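Long-range contacts in cellulosomal scaffoldin adaptor protein B (Acetivibrio cellulolyticus, PDB 3FNK), which is a cellulosomal scaffoldin, represented here by its second type II cohesin, a dockerin-binding module through which such adaptors take part in cellulosome assembly: residues A[7-12]-A[163-168]; A[45-50]-A[136-141]; A[74-79]-A[113-118]; A[81-86]-A[100-105]. All coordinates share one frame; numbering follows the deposited sequence. Where two conformers were deposited one is given.

Overall arrangement
Contacts 1 and 2 are neighbours at one part of the cohesin barrel, with centres about 18 Å apart: Gln-168 OE1 lies 2.9 Å from Phe-137 N, a probable hydrogen bond, and Val-166 packs on the Phe-137 ring. Contacts 3 and 4 form a second pair, centres about 11 Å apart, joined by probable hydrogen bonds from Tyr-102 to Glu-115 and from Arg-100 to the backbone of Leu-76. Contacts 2 and 3 lie on opposite sides of the chain's centre, yet contacts 2 and 4 reach the same sheet through strands 39-47 and 95-102. The nearest atoms of an acetate ion, probably from the crystallisation liquor, and the Phe-165 side chain are about 3 Å apart.

Contact 1 (A[7-12]-A[163-168]); sequences IKASYI and GYFVIQ
Ile-167 lays its CD1 methyl over one face of the Tyr-11 ring, 4.0 Å from the centroid and 28° off the ring normal, as a CH-pi contact. The methyl leans toward the near end of the ring, for its closest atom there is CG at 3.6 Å. Tyr-11 CG sits between its own backbone N and carbonyl carbon (chi1 59°), which places it where the Ile-167 methyl can reach it, and the two side chains cross obliquely. Phe-165 shares this face of the sheet, its CB beside Tyr-11 CB and its ring passing Ala-9 CB, with Ser-10 O at the ring's edge. On the face of Ile-12 and Val-166 the methyls Ile-12 CG2 and Val-166 CG2 meet at 3.9 Å. Ile-12 CG2 also reaches Tyr-164 CE1 at 3.7 Å; the phenol beyond is tied to Thr-150.

Strands 11-16 and 165-167 run parallel here. Phe-165 N donates to Ser-10 O at 3.0 Å, Phe-165 O accepts from Ile-12 N at 2.9 Å, and Ile-167 N donates to Ile-12 O at 3.0 Å. Phe-165 thus uses both its N-H and its C=O on the partner strand. Strand 11-16 has an antiparallel neighbour, 26-34, as well as the parallel 165-167. The N-terminal and C-terminal parts of the module are therefore joined by three backbone bonds, with apolar packing on both faces and no charged group in the join.

Contact 2 (A[45-50]-A[136-141]); sequences NIKYDP and VFEDSE
Strand 39-47 of the five-stranded antiparallel sheet takes up the short strand 136-137 at its end, and Lys-47 with Val-136 forms the hydrogen-bonded pair. Lys-47 N donates to Val-136 O at 2.7 Å, almost straight at 171°, while Val-136 N returns a bond to Lys-47 O at 3.0 Å. Ile-46 faces Phe-137 in the adjoining non-hydrogen-bonded pair; their side chains run side by side, Ile-46 CG1 4.1 Å from Phe-137 CD2, and both touch Met-14 of strand 11-16. This is where the two sheets of the cohesin barrel pack against each other.

Beyond strand 136-137, Asn-45 of the longer strand still holds Glu-138. Its main-chain O accepts from Glu-138 N, and its ND2 donates to Glu-138 O at 2.9 Å. That acceptor lies in the Asn-45 amide plane. Asn-45 OD1 is bonded to Asn-97 ND2. The extended Glu-138 chain runs beside Lys-47, Glu-138 OE2 3.4 Å from Lys-47 CD, but Lys-47 NZ stays 5.7 Å from Glu-138 OE2. In Lys-47, chi2 (82°) turns CD aside and a further bend at chi4 (54°) sets NZ, which bonds to Glu-93 O. A water receives a weak bond from Asn-45 ND2 and donates to Glu-138 OE2 and Asp-139 O.

Contact 3 (A[74-79]-A[113-118]); sequences ELLVSE and SPEETG
The polar part of this contact is carried by Glu-115, whose extended chain (chi2 175°) crosses to the 74-79 loop. Its OE2 accepts from Leu-76 N at 2.7 Å, nearly straight at 167°, through the syn lone pair. The other oxygen, OE1, accepts from a water at 3.1 Å and from the hydroxyl of Tyr-102. That water also donates to Glu-74 O and accepts from Val-77 N, so it stitches the loop backbone to the carboxylate. A separate polar approach to backbone is made by Glu-74 OE1, 3.3 Å from Gly-118 CA.

Apolar packing centres on Leu-75, which runs alongside Glu-115 but points the other way. Leu-75 CD2 lies 3.8 Å from Glu-115 CB, and Leu-75 CD1 rests 3.7 Å from Gly-118 N. Gly-118 brings only backbone up to the leucine. Leu-75 also touches Ile-33 of strand 26-34.

Apart from Gly-118, which opens strand 118-127, both segments are loop, one following strand 71-72 and the other following helix 105-111. Both oxygens of the Glu-115 carboxylate are thus engaged by donors: a backbone N-H on one, a water and a phenol on the other. Such a set of donors would probably stabilise the negative charge while fixing the course of the loop.

Contact 4 (A[81-86]-A[100-105]); sequences YGPIVQ and RSYTAL
Strands 83-86 and 100-102 run antiparallel, their axes at 165° and 4.6 Å apart at closest approach. Ile-84 and Ser-101 are a hydrogen-bonded pair: Ile-84 N donates to Ser-101 O at 2.9 Å, and Ser-101 N to Ile-84 O. Beyond the strand ends Tyr-81 O accepts twice, from Thr-103 N nearly in line with the carbonyl and from Ala-104 N, which stands above the carbonyl plane. Gly-82 O takes the Thr-103 hydroxyl, OG1, at 2.6 Å on a lone pair in the carbonyl plane.

Tyr-81 and Tyr-102 make an edge-to-face pair, the edge of Tyr-81 turned to the face of Tyr-102, with planes at 84° and centroids 5.1 Å apart. Tyr-81 CB covers the same ring, 3.5 Å from its centroid, as a CH-pi contact. Pro-83 CB adds an approach to Tyr-102 CD2 at 3.9 Å. Tyr-108 of helix 105-111 meets both rings.

Arg-100 runs out extended beside Pro-83 (chi3 179°), its NH2 3.5 Å from Pro-83 CB. The other terminal nitrogen, Arg-100 NH1, reaches Val-85 CB at 3.6 Å. Pro-83 and Val-85 thus lie against the guanidinium through their carbons, while NE donates to Leu-76 O. On the other face the side chains of Ile-84, in the conformer given, and Thr-103 cross at about a right angle, touching through their CG2 methyls. The whole is a beta hairpin of strands 83-87 and 95-102, leading straight into helix 105-111 with Ala-104 at its N-cap position.

Contact 1 (A[7-12]-A[163-168])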
loop_
_atom_site.group_PDB
_atom_site.type_symbol
_atom_site.label_atom_id
_atom_site.label_comp_id
_atom_site.label_asym_id
_atom_site.label_seq_id
_atom_site.Cartn_x
_atom_site.Cartn_y
_atom_site.Cartn_z
ATOM N N ILE A 7 1.639 -11.649 14.567
ATOM C CA ILE A 7 2.911 -12.244 14.093
ATOM C C ILE A 7 4.109 -11.441 14.570
ATOM O O ILE A 7 4.034 -10.230 14.636
ATOM C CB ILE A 7 2.917 -12.248 12.537
ATOM C CG1 ILE A 7 2.009 -13.369 12.033
ATOM C CG2 ILE A 7 4.320 -12.379 11.944
ATOM C CD1 ILE A 7 1.848 -13.367 10.567
ATOM N N LYS A 8 5.216 -12.099 14.894
ATOM C CA LYS A 8 6.376 -11.362 15.439
ATOM C C LYS A 8 7.341 -10.757 14.399
ATOM O O LYS A 8 8.072 -9.817 14.726
ATOM C CB LYS A 8 7.162 -12.196 16.457
ATOM C CG LYS A 8 6.296 -12.732 17.591
ATOM C CD LYS A 8 7.088 -12.853 18.883
ATOM C CE LYS A 8 6.126 -13.056 20.055
ATOM N NZ LYS A 8 6.699 -12.605 21.374
ATOM N N ALA A 9 7.348 -11.289 13.175
ATOM C CA ALA A 9 8.288 -10.852 12.123
ATOM C C ALA A 9 7.876 -9.464 11.579
ATOM O O ALA A 9 6.698 -9.091 11.638
ATOM C CB ALA A 9 8.325 -11.871 10.992
ATOM N N SER A 10 8.848 -8.696 11.105
ATOM C CA SER A 10 8.578 -7.391 10.488
ATOM C C SER A 10 8.106 -7.607 9.066
ATOM O O SER A 10 8.702 -8.400 8.317
ATOM C CB SER A 10 9.842 -6.539 10.491
ATOM O OG SER A 10 10.213 -6.289 11.823
ATOM N N TYR A 11 7.035 -6.917 8.677
ATOM C CA TYR A 11 6.597 -7.016 7.280
ATOM C C TYR A 11 5.836 -5.789 6.787
ATOM O O TYR A 11 5.504 -4.876 7.553
ATOM C CB TYR A 11 5.708 -8.236 7.088
ATOM C CG TYR A 11 4.491 -8.234 7.951
ATOM C CD1 TYR A 11 3.372 -7.501 7.594
ATOM C CD2 TYR A 11 4.425 -9.022 9.109
ATOM C CE1 TYR A 11 2.233 -7.517 8.390
ATOM C CE2 TYR A 11 3.293 -9.050 9.906
ATOM C CZ TYR A 11 2.199 -8.293 9.535
ATOM O OH TYR A 11 1.051 -8.288 10.311
ATOM N N ILE A 12 5.580 -5.811 5.496
ATOM C CA ILE A 12 4.566 -4.996 4.880
ATOM C C ILE A 12 3.647 -5.909 4.108
ATOM O O ILE A 12 4.092 -6.833 3.415
ATOM C CB ILE A 12 5.173 -3.861 3.963
ATOM C CG1 ILE A 12 4.048 -2.993 3.371
ATOM C CG2 ILE A 12 6.113 -4.434 2.912
ATOM C CD1 ILE A 12 4.555 -1.685 2.634
ATOM N N GLY A 163 15.584 -6.735 6.348
ATOM C CA GLY A 163 14.982 -6.995 7.646
ATOM C C GLY A 163 13.478 -7.094 7.707
ATOM O O GLY A 163 12.915 -7.276 8.787
ATOM N N TYR A 164 12.796 -6.950 6.580
ATOM C CA TYR A 164 11.357 -7.169 6.619
ATOM C C TYR A 164 10.909 -8.014 5.423
ATOM O O TYR A 164 11.596 -8.045 4.415
ATOM C CB TYR A 164 10.565 -5.842 6.707
ATOM C CG TYR A 164 10.663 -4.962 5.447
ATOM C CD1 TYR A 164 9.730 -5.103 4.403
ATOM C CD2 TYR A 164 11.706 -4.032 5.287
ATOM C CE1 TYR A 164 9.817 -4.313 3.241
ATOM C CE2 TYR A 164 11.799 -3.220 4.118
ATOM C CZ TYR A 164 10.853 -3.375 3.113
ATOM O OH TYR A 164 10.901 -2.608 1.963
ATOM N N PHE A 165 9.737 -8.627 5.550
ATOM C CA PHE A 165 9.118 -9.442 4.513
ATOM C C PHE A 165 8.053 -8.665 3.779
ATOM O O PHE A 165 7.358 -7.869 4.376
ATOM C CB PHE A 165 8.460 -10.685 5.148
ATOM C CG PHE A 165 9.468 -11.634 5.773
ATOM C CD1 PHE A 165 9.849 -11.480 7.107
ATOM C CD2 PHE A 165 10.050 -12.665 5.008
ATOM C CE1 PHE A 165 10.810 -12.354 7.690
ATOM C CE2 PHE A 165 11.014 -13.543 5.566
ATOM C CZ PHE A 165 11.376 -13.394 6.919
ATOM N N VAL A 166 7.924 -8.905 2.485
ATOM C CA VAL A 166 6.784 -8.381 1.705
ATOM C C VAL A 166 5.812 -9.548 1.537
ATOM O O VAL A 166 6.148 -10.492 0.849
ATOM C CB VAL A 166 7.280 -7.867 0.320
ATOM C CG1 VAL A 166 6.127 -7.518 -0.588
ATOM C CG2 VAL A 166 8.266 -6.647 0.500
ATOM N N ILE A 167 4.647 -9.510 2.185
ATOM C CA ILE A 167 3.739 -10.649 2.171
ATOM C C ILE A 167 2.656 -10.333 1.145
ATOM O O ILE A 167 1.889 -9.413 1.340
ATOM C CB ILE A 167 3.120 -10.921 3.563
ATOM C CG1 ILE A 167 4.234 -11.202 4.589
ATOM C CG2 ILE A 167 2.099 -12.092 3.507
ATOM C CD1 ILE A 167 3.805 -11.225 6.095
ATOM N N GLN A 168 2.665 -11.050 0.028
ATOM C CA GLN A 168 1.692 -10.839 -1.066
ATOM C C GLN A 168 0.284 -11.199 -0.602
ATOM O O GLN A 168 0.120 -12.112 0.197
ATOM C CB GLN A 168 2.110 -11.622 -2.308
ATOM C CG GLN A 168 3.541 -11.351 -2.770
ATOM C CD GLN A 168 3.694 -10.022 -3.475
ATOM O OE1 GLN A 168 2.770 -9.218 -3.519
ATOM N NE2 GLN A 168 4.874 -9.780 -4.023
#

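Contact 2 (A[45-50]-A[136-141])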
loop_
_atom_site.group_PDB
_atom_site.type_symbol
_atom_site.label_atom_id
_atom_site.label_comp_id
_atom_site.label_asym_id
_atom_site.label_seq_id
_atom_site.Cartn_x
_atom_site.Cartn_y
_atom_site.Cartn_z
ATOM N N ASN A 45 4.730 -0.164 -5.254
ATOM C CA ASN A 45 4.312 -0.339 -6.639
ATOM C C ASN A 45 3.407 -1.592 -6.678
ATOM O O ASN A 45 3.805 -2.680 -6.222
ATOM C CB ASN A 45 5.547 -0.516 -7.509
ATOM C CG ASN A 45 5.257 -0.326 -8.975
ATOM O OD1 ASN A 45 4.910 0.775 -9.417
ATOM N ND2 ASN A 45 5.416 -1.401 -9.757
ATOM N N ILE A 46 2.188 -1.416 -7.162
ATOM C CA ILE A 46 1.146 -2.417 -7.076
ATOM C C ILE A 46 0.731 -2.811 -8.496
ATOM O O ILE A 46 0.544 -1.931 -9.372
ATOM C CB ILE A 46 -0.034 -1.877 -6.243
ATOM C CG1 ILE A 46 0.410 -1.651 -4.810
ATOM C CG2 ILE A 46 -1.226 -2.831 -6.264
ATOM C CD1 ILE A 46 -0.621 -0.987 -3.963
ATOM N N LYS A 47 0.629 -4.122 -8.735
ATOM C CA LYS A 47 0.246 -4.646 -10.039
ATOM C C LYS A 47 -1.093 -5.351 -9.927
ATOM O O LYS A 47 -1.314 -6.131 -8.997
ATOM C CB LYS A 47 1.328 -5.590 -10.555
ATOM C CG LYS A 47 1.124 -6.052 -12.006
ATOM C CD LYS A 47 1.609 -5.041 -13.035
ATOM C CE LYS A 47 1.045 -5.358 -14.438
ATOM N NZ LYS A 47 -0.451 -5.475 -14.444
ATOM N N TYR A 48 -2.011 -5.033 -10.836
ATOM C CA TYR A 48 -3.319 -5.704 -10.868
ATOM C C TYR A 48 -3.781 -5.883 -12.306
ATOM O O TYR A 48 -3.160 -5.332 -13.244
ATOM C CB TYR A 48 -4.356 -4.922 -10.075
ATOM C CG TYR A 48 -4.642 -3.532 -10.659
ATOM C CD1 TYR A 48 -5.834 -3.273 -11.381
ATOM C CD2 TYR A 48 -3.722 -2.483 -10.507
ATOM C CE1 TYR A 48 -6.093 -1.998 -11.927
ATOM C CE2 TYR A 48 -3.972 -1.217 -11.046
ATOM C CZ TYR A 48 -5.157 -0.973 -11.746
ATOM O OH TYR A 48 -5.380 0.288 -12.269
ATOM N N ASP A 49 -4.843 -6.673 -12.481
ATOM C CA ASP A 49 -5.366 -6.970 -13.814
ATOM C C ASP A 49 -6.472 -5.973 -14.124
ATOM O O ASP A 49 -7.593 -6.117 -13.612
ATOM C CB ASP A 49 -5.904 -8.411 -13.919
ATOM C CG ASP A 49 -6.134 -8.859 -15.384
ATOM O OD1 ASP A 49 -6.271 -8.010 -16.314
ATOM O OD2 ASP A 49 -6.169 -10.091 -15.598
ATOM N N PRO A 50 -6.151 -4.953 -14.955
ATOM C CA PRO A 50 -7.091 -3.868 -15.216
ATOM C C PRO A 50 -8.329 -4.380 -15.979
ATOM O O PRO A 50 -9.438 -3.863 -15.743
ATOM C CB PRO A 50 -6.284 -2.896 -16.078
ATOM C CG PRO A 50 -5.277 -3.717 -16.751
ATOM C CD PRO A 50 -4.975 -4.896 -15.848
ATOM N N VAL A 136 -0.404 -7.935 -6.772
ATOM C CA VAL A 136 0.919 -8.091 -6.177
ATOM C C VAL A 136 1.672 -6.750 -5.965
ATOM O O VAL A 136 1.412 -5.757 -6.684
ATOM C CB VAL A 136 1.808 -9.090 -6.966
ATOM C CG1 VAL A 136 1.175 -10.532 -6.957
ATOM C CG2 VAL A 136 2.074 -8.617 -8.392
ATOM N N PHE A 137 2.556 -6.737 -4.957
ATOM C CA PHE A 137 3.632 -5.755 -4.874
ATOM C C PHE A 137 4.656 -6.251 -5.852
ATOM O O PHE A 137 5.016 -7.427 -5.842
ATOM C CB PHE A 137 4.268 -5.659 -3.473
ATOM C CG PHE A 137 3.317 -5.175 -2.399
ATOM C CD1 PHE A 137 2.760 -6.074 -1.510
ATOM C CD2 PHE A 137 2.927 -3.818 -2.333
ATOM C CE1 PHE A 137 1.850 -5.640 -0.510
ATOM C CE2 PHE A 137 2.026 -3.361 -1.366
ATOM C CZ PHE A 137 1.486 -4.291 -0.437
ATOM N N GLU A 138 5.157 -5.364 -6.688
ATOM C CA GLU A 138 6.025 -5.811 -7.731
ATOM C C GLU A 138 7.008 -4.728 -8.104
ATOM O O GLU A 138 6.641 -3.572 -8.238
ATOM C CB GLU A 138 5.135 -6.166 -8.925
ATOM C CG GLU A 138 5.855 -6.375 -10.188
ATOM C CD GLU A 138 4.913 -6.763 -11.283
ATOM O OE1 GLU A 138 4.280 -7.841 -11.162
ATOM O OE2 GLU A 138 4.787 -5.971 -12.253
ATOM N N ASP A 139 8.263 -5.109 -8.270
ATOM C CA ASP A 139 9.241 -4.109 -8.647
ATOM C C ASP A 139 8.931 -3.443 -9.968
ATOM O O ASP A 139 8.183 -3.967 -10.824
ATOM C CB ASP A 139 10.686 -4.601 -8.574
ATOM C CG ASP A 139 11.476 -3.858 -7.526
ATOM O OD1 ASP A 139 10.865 -2.998 -6.870
ATOM O OD2 ASP A 139 12.680 -4.114 -7.364
ATOM N N SER A 140 9.444 -2.223 -10.085
ATOM C CA SER A 140 9.257 -1.366 -11.238
ATOM C C SER A 140 10.620 -0.958 -11.768
ATOM O O SER A 140 11.593 -0.909 -10.996
ATOM C CB SER A 140 8.479 -0.117 -10.816
ATOM O OG SER A 140 8.797 0.985 -11.641
ATOM N N GLU A 141 10.685 -0.629 -13.046
ATOM C CA GLU A 141 11.910 -0.119 -13.622
ATOM C C GLU A 141 12.289 1.141 -12.831
ATOM O O GLU A 141 13.462 1.428 -12.608
ATOM C CB GLU A 141 11.716 0.166 -15.121
ATOM C CG GLU A 141 13.018 -0.034 -15.951
ATOM C CD GLU A 141 12.777 -0.516 -17.401
ATOM O OE1 GLU A 141 12.018 0.147 -18.146
ATOM O OE2 GLU A 141 13.360 -1.555 -17.804
HETATM O O HOH W 1 5.855 -3.055 -12.543
HETATM O O HOH W 2 5.670 2.130 -11.424
#

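Contact 3 (A[74-79]-A[113-118])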
loop_
_atom_site.group_PDB
_atom_site.type_symbol
_atom_site.label_atom_id
_atom_site.label_comp_id
_atom_site.label_asym_id
_atom_site.label_seq_id
_atom_site.Cartn_x
_atom_site.Cartn_y
_atom_site.Cartn_z
ATOM N N GLU A 74 -3.881 4.765 9.486
ATOM C CA GLU A 74 -3.667 5.228 10.845
ATOM C C GLU A 74 -2.318 5.878 10.953
ATOM O O GLU A 74 -2.112 6.681 11.843
ATOM C CB GLU A 74 -3.643 4.050 11.840
ATOM C CG GLU A 74 -4.824 3.105 11.731
ATOM C CD GLU A 74 -4.536 1.709 12.325
ATOM O OE1 GLU A 74 -3.384 1.181 12.259
ATOM O OE2 GLU A 74 -5.516 1.136 12.836
ATOM N N LEU A 75 -1.364 5.496 10.109
ATOM C CA LEU A 75 -0.010 6.078 10.231
ATOM C C LEU A 75 0.205 7.213 9.220
ATOM O O LEU A 75 -0.506 7.279 8.223
ATOM C CB LEU A 75 1.082 5.010 10.066
ATOM C CG LEU A 75 0.949 3.755 10.968
ATOM C CD1 LEU A 75 2.179 2.848 10.781
ATOM C CD2 LEU A 75 0.753 4.128 12.472
ATOM N N LEU A 76 1.199 8.069 9.475
ATOM C CA LEU A 76 1.570 9.131 8.531
ATOM C C LEU A 76 0.499 10.239 8.384
ATOM O O LEU A 76 0.450 10.952 7.360
ATOM C CB LEU A 76 1.918 8.503 7.163
ATOM C CG LEU A 76 3.062 7.463 7.157
ATOM C CD1 LEU A 76 3.344 6.937 5.724
ATOM C CD2 LEU A 76 4.338 8.018 7.795
ATOM N N VAL A 77 -0.372 10.357 9.394
ATOM C CA VAL A 77 -1.383 11.423 9.422
ATOM C C VAL A 77 -1.198 12.450 10.534
ATOM O O VAL A 77 -2.089 13.290 10.758
ATOM C CB VAL A 77 -2.851 10.880 9.453
ATOM C CG1 VAL A 77 -3.178 10.220 8.168
ATOM C CG2 VAL A 77 -3.049 9.903 10.611
ATOM N N SER A 78 -0.061 12.437 11.225
ATOM C CA SER A 78 0.151 13.493 12.202
ATOM C C SER A 78 0.636 14.773 11.491
ATOM O O SER A 78 1.726 14.799 10.939
ATOM C CB SER A 78 1.135 13.040 13.296
ATOM O OG SER A 78 1.669 14.179 13.954
ATOM N N GLU A 79 -0.171 15.830 11.525
ATOM C CA GLU A 79 0.086 17.030 10.730
ATOM C C GLU A 79 1.343 17.761 11.140
ATOM O O GLU A 79 2.035 18.288 10.295
ATOM C CB GLU A 79 -1.124 17.980 10.689
ATOM C CG GLU A 79 -2.288 17.523 9.743
ATOM C CD GLU A 79 -1.874 17.132 8.260
ATOM O OE1 GLU A 79 -1.070 17.839 7.578
ATOM O OE2 GLU A 79 -2.389 16.102 7.759
ATOM N N SER A 113 8.349 8.839 19.731
ATOM C CA SER A 113 7.213 7.938 19.556
ATOM C C SER A 113 7.088 7.540 18.081
ATOM O O SER A 113 6.240 8.083 17.351
ATOM C CB SER A 113 5.916 8.577 20.065
ATOM O OG SER A 113 6.093 9.146 21.351
ATOM N N PRO A 114 7.933 6.587 17.625
ATOM C CA PRO A 114 7.859 6.146 16.227
ATOM C C PRO A 114 6.577 5.377 15.936
ATOM O O PRO A 114 6.074 4.652 16.801
ATOM C CB PRO A 114 9.059 5.218 16.091
ATOM C CG PRO A 114 9.296 4.731 17.504
ATOM C CD PRO A 114 9.042 5.933 18.333
ATOM N N GLU A 115 6.053 5.544 14.724
ATOM C CA GLU A 115 4.936 4.772 14.260
ATOM C C GLU A 115 5.477 3.544 13.535
ATOM O O GLU A 115 6.025 3.684 12.432
ATOM C CB GLU A 115 4.093 5.621 13.296
ATOM C CG GLU A 115 3.655 6.955 13.874
ATOM C CD GLU A 115 2.902 7.860 12.851
ATOM O OE1 GLU A 115 2.587 8.992 13.218
ATOM O OE2 GLU A 115 2.651 7.474 11.694
ATOM N N GLU A 116 5.322 2.354 14.119
ATOM C CA GLU A 116 6.028 1.162 13.603
ATOM C C GLU A 116 5.095 0.063 13.094
ATOM O O GLU A 116 5.501 -0.822 12.326
ATOM C CB GLU A 116 7.068 0.655 14.630
ATOM C CG GLU A 116 8.070 1.772 15.126
ATOM C CD GLU A 116 9.188 1.251 16.022
ATOM O OE1 GLU A 116 8.900 0.345 16.839
ATOM O OE2 GLU A 116 10.345 1.736 15.924
ATOM N N THR A 117 3.831 0.154 13.495
ATOM C CA THR A 117 2.848 -0.865 13.157
ATOM C C THR A 117 1.501 -0.218 12.889
ATOM O O THR A 117 1.026 0.543 13.699
ATOM C CB THR A 117 2.718 -1.906 14.300
ATOM O OG1 THR A 117 3.992 -2.536 14.496
ATOM C CG2 THR A 117 1.661 -2.988 13.927
ATOM N N GLY A 118 0.899 -0.525 11.744
ATOM C CA GLY A 118 -0.395 0.003 11.419
ATOM C C GLY A 118 -0.659 0.101 9.931
ATOM O O GLY A 118 0.157 -0.299 9.086
HETATM O O HOH W 3 -0.297 9.096 12.221
#

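Contact 4 (A[81-86]-A[100-105])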
loop_
_atom_site.group_PDB
_atom_site.type_symbol
_atom_site.label_atom_id
_atom_site.label_comp_id
_atom_site.label_asym_id
_atom_site.label_seq_id
_atom_site.Cartn_x
_atom_site.Cartn_y
_atom_site.Cartn_z
ATOM N N TYR A 81 4.159 16.579 11.608
ATOM C CA TYR A 81 5.371 15.995 10.996
ATOM C C TYR A 81 5.393 16.218 9.480
ATOM O O TYR A 81 6.306 15.769 8.771
ATOM C CB TYR A 81 5.455 14.505 11.342
ATOM C CG TYR A 81 5.404 14.195 12.823
ATOM C CD1 TYR A 81 4.915 12.963 13.278
ATOM C CD2 TYR A 81 5.882 15.100 13.765
ATOM C CE1 TYR A 81 4.861 12.670 14.614
ATOM C CE2 TYR A 81 5.831 14.815 15.108
ATOM C CZ TYR A 81 5.324 13.600 15.518
ATOM O OH TYR A 81 5.294 13.308 16.839
ATOM N N GLY A 82 4.404 16.954 8.988
ATOM C CA GLY A 82 4.383 17.400 7.590
ATOM C C GLY A 82 4.335 16.252 6.577
ATOM O O GLY A 82 5.255 16.078 5.785
ATOM N N PRO A 83 3.263 15.459 6.599
ATOM C CA PRO A 83 3.133 14.389 5.586
ATOM C C PRO A 83 2.862 14.923 4.158
ATOM O O PRO A 83 2.153 15.920 3.975
ATOM C CB PRO A 83 1.933 13.571 6.081
ATOM C CG PRO A 83 1.111 14.560 6.874
ATOM C CD PRO A 83 2.149 15.463 7.549
ATOM N N ILE A 84 3.495 14.304 3.178
ATOM C CA ILE A 84 3.190 14.606 1.805
ATOM C C ILE A 84 2.824 13.262 1.139
ATOM O O ILE A 84 3.416 12.214 1.465
ATOM C CB ILE A 84 4.376 15.411 1.174
ATOM C CG1 ILE A 84 4.032 15.946 -0.207
ATOM C CG2 ILE A 84 5.676 14.612 1.169
ATOM C CD1 ILE A 84 5.186 16.754 -0.816
ATOM N N VAL A 85 1.819 13.280 0.261
ATOM C CA VAL A 85 1.349 12.046 -0.379
ATOM C C VAL A 85 1.215 12.294 -1.876
ATOM O O VAL A 85 0.816 13.407 -2.274
ATOM C CB VAL A 85 -0.002 11.613 0.236
ATOM C CG1 VAL A 85 -1.108 12.688 0.038
ATOM C CG2 VAL A 85 -0.451 10.237 -0.246
ATOM N N GLN A 86 1.548 11.288 -2.697
ATOM C CA GLN A 86 1.419 11.386 -4.163
ATOM C C GLN A 86 1.093 10.018 -4.783
ATOM O O GLN A 86 1.595 8.993 -4.299
ATOM C CB GLN A 86 2.709 11.930 -4.804
ATOM C CG GLN A 86 2.542 12.409 -6.272
ATOM C CD GLN A 86 3.854 12.829 -6.948
ATOM O OE1 GLN A 86 4.934 12.844 -6.338
ATOM N NE2 GLN A 86 3.754 13.180 -8.214
ATOM N N ARG A 100 3.827 8.104 0.474
ATOM C CA ARG A 100 3.533 9.031 1.522
ATOM C C ARG A 100 4.677 9.027 2.527
ATOM O O ARG A 100 5.084 7.936 3.003
ATOM C CB ARG A 100 2.206 8.643 2.180
ATOM C CG ARG A 100 1.723 9.652 3.183
ATOM C CD ARG A 100 0.327 9.347 3.743
ATOM N NE ARG A 100 -0.051 10.374 4.722
ATOM C CZ ARG A 100 -0.999 11.312 4.547
ATOM N NH1 ARG A 100 -1.693 11.381 3.404
ATOM N NH2 ARG A 100 -1.270 12.181 5.534
ATOM N N SER A 101 5.172 10.224 2.882
ATOM C CA SER A 101 6.252 10.381 3.869
ATOM C C SER A 101 6.028 11.594 4.792
ATOM O O SER A 101 5.437 12.565 4.384
ATOM C CB SER A 101 7.610 10.634 3.196
ATOM O OG SER A 101 8.281 9.449 2.813
ATOM N N TYR A 102 6.527 11.521 6.025
ATOM C CA TYR A 102 6.756 12.710 6.831
ATOM C C TYR A 102 7.963 13.470 6.299
ATOM O O TYR A 102 8.935 12.853 5.838
ATOM C CB TYR A 102 7.014 12.288 8.268
ATOM C CG TYR A 102 5.764 11.863 9.028
ATOM C CD1 TYR A 102 5.810 10.822 9.968
ATOM C CD2 TYR A 102 4.546 12.488 8.805
ATOM C CE1 TYR A 102 4.678 10.438 10.681
ATOM C CE2 TYR A 102 3.397 12.099 9.496
ATOM C CZ TYR A 102 3.474 11.093 10.465
ATOM O OH TYR A 102 2.330 10.707 11.147
ATOM N N THR A 103 7.928 14.800 6.397
ATOM C CA THR A 103 9.045 15.635 5.956
ATOM C C THR A 103 9.742 16.364 7.115
ATOM O O THR A 103 10.950 16.658 7.028
ATOM C CB THR A 103 8.582 16.706 4.912
ATOM O OG1 THR A 103 7.446 17.405 5.416
ATOM C CG2 THR A 103 8.223 16.047 3.589
ATOM N N ALA A 104 8.993 16.643 8.183
ATOM C CA ALA A 104 9.541 17.314 9.381
ATOM C C ALA A 104 10.107 16.241 10.346
ATOM O O ALA A 104 9.539 15.976 11.434
ATOM C CB ALA A 104 8.442 18.172 10.086
ATOM N N LEU A 105 11.191 15.601 9.912
ATOM C CA LEU A 105 11.707 14.392 10.589
ATOM C C LEU A 105 12.280 14.723 11.944
ATOM O O LEU A 105 12.121 13.958 12.891
ATOM C CB LEU A 105 12.773 13.717 9.733
ATOM C CG LEU A 105 12.220 13.259 8.370
ATOM C CD1 LEU A 105 13.305 12.481 7.671
ATOM C CD2 LEU A 105 10.933 12.393 8.598
#